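Local coordinates for prevent host death protein (Enterobacteria phage P1, PDB 3HS2) that neutralises the toxin Doc by binding it, as the labile antitoxin of a phage addiction module, and represses transcription as a DNA-binding homodimer, at the interface of chains A and B. Coordinates in Å, arbitrary orientation; residue numbers count along the deposited sequence, not the author numbering. Chains: chain A/B, Prevent host death protein.

The interface of chains A and B. Residues chain A 44, 47-48, 51; chain B 25, 39, 44, 47.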
# COMPACT_ATOMS: atom_id res chain seq x y z
N PHE A 44 7.99 -2.38 5.93
CA PHE A 44 6.89 -3.34 6.08
C PHE A 44 6.93 -4.01 7.45
O PHE A 44 5.89 -4.18 8.10
CB PHE A 44 6.92 -4.38 4.97
CG PHE A 44 5.73 -5.29 4.96
CD1 PHE A 44 4.45 -4.77 4.88
CD2 PHE A 44 5.88 -6.67 5.03
CE1 PHE A 44 3.35 -5.60 4.87
CE2 PHE A 44 4.78 -7.50 5.02
CZ PHE A 44 3.52 -6.97 4.94
N TYR A 47 5.67 -1.53 9.98
CA TYR A 47 4.23 -1.33 9.91
C TYR A 47 3.48 -2.45 10.63
O TYR A 47 2.56 -2.18 11.41
CB TYR A 47 3.75 -1.25 8.45
CG TYR A 47 4.12 0.04 7.74
CD1 TYR A 47 4.62 1.13 8.44
CD2 TYR A 47 3.93 0.17 6.37
CE1 TYR A 47 4.94 2.31 7.78
CE2 TYR A 47 4.25 1.34 5.72
CZ TYR A 47 4.75 2.40 6.42
OH TYR A 47 5.07 3.57 5.76
N LYS A 48 3.85 -3.69 10.36
CA LYS A 48 3.17 -4.81 10.99
C LYS A 48 3.50 -4.87 12.47
O LYS A 48 2.63 -5.13 13.30
CB LYS A 48 3.54 -6.13 10.30
CG LYS A 48 5.02 -6.42 10.28
CD LYS A 48 5.28 -7.91 10.11
CE LYS A 48 4.53 -8.47 8.92
NZ LYS A 48 4.81 -9.92 8.73
N ALA A 51 1.38 -2.68 14.12
CA ALA A 51 0.02 -3.21 14.11
C ALA A 51 -0.15 -4.28 15.18
O ALA A 51 -1.12 -4.28 15.93
CB ALA A 51 -0.34 -3.76 12.74
N GLU B 25 3.85 -13.50 1.60
CA GLU B 25 4.73 -12.33 1.52
C GLU B 25 6.09 -12.79 1.00
O GLU B 25 6.63 -13.79 1.48
CB GLU B 25 4.92 -11.70 2.90
CG GLU B 25 3.62 -11.44 3.65
N VAL B 39 3.86 -7.80 -1.27
CA VAL B 39 2.71 -8.30 -0.53
C VAL B 39 1.43 -7.80 -1.19
O VAL B 39 1.43 -6.78 -1.88
CB VAL B 39 2.76 -7.81 0.94
CG1 VAL B 39 2.84 -6.29 0.99
CG2 VAL B 39 1.57 -8.31 1.73
N PHE B 44 -1.25 -4.99 2.57
CA PHE B 44 -0.38 -3.84 2.85
C PHE B 44 -1.16 -2.66 3.42
O PHE B 44 -0.73 -2.04 4.39
CB PHE B 44 0.37 -3.40 1.60
CG PHE B 44 1.31 -2.25 1.84
CD1 PHE B 44 2.44 -2.42 2.61
CD2 PHE B 44 1.05 -1.00 1.29
CE1 PHE B 44 3.31 -1.37 2.83
CE2 PHE B 44 1.92 0.05 1.51
CZ PHE B 44 3.05 -0.13 2.29
N TYR B 47 -2.28 -3.25 7.11
CA TYR B 47 -1.18 -3.11 8.06
C TYR B 47 -0.78 -1.65 8.23
O TYR B 47 -0.53 -1.19 9.34
CB TYR B 47 0.04 -3.90 7.59
CG TYR B 47 -0.12 -5.40 7.64
CD1 TYR B 47 -1.36 -5.98 7.92
CD2 TYR B 47 0.95 -6.24 7.39
CE1 TYR B 47 -1.50 -7.36 7.96
CE2 TYR B 47 0.81 -7.61 7.42
CZ TYR B 47 -0.41 -8.16 7.71
OH TYR B 47 -0.55 -9.53 7.74
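A chi1 of -173° turns the ring of A:Phe44 away from its own backbone N and toward helix 41-55 of chain B, where B:Tyr47, turned by a chi1 of -69°, meets it. Phd belongs to the Phd/YefM antitoxin family and is a homodimer; here the two copies of helix 41-55 pair about a two-fold axis. The two rings are tilted by about 15°, nearly parallel but stepped, and CE1 of A:Phe44 comes within 3.5 Å of CD2 of B:Tyr47. The tyrosine's CD2–CE2 flank touches A:Phe44 and A:Lys48; a flat ring probably suits this place, since its flank slots between them. The lysine runs roughly parallel to it, with CB 3.9 Å from CD2, so its aliphatic chain serves as a hydrophobic wall while the amino group is carried on at its end. A purely apolar ring suits A:Phe44, which has 56 Å² hidden by chain B. Near the axis the two phenylalanines pass antiparallel, their CD1 atoms 3.8 Å apart, with that of A:Phe44 at the edge of the B:Phe44 ring and in its plane. CE1 of B:Phe44 in turn meets the edge of the A:Tyr47 ring in plane, 3.9 Å from CD2. From strand 33-40, the branched B:Val39 sets both methyls against the far end of A:Phe44, CG1 lying 4.0 Å from CE1. Small A:Ala51 probably allows the helices to approach.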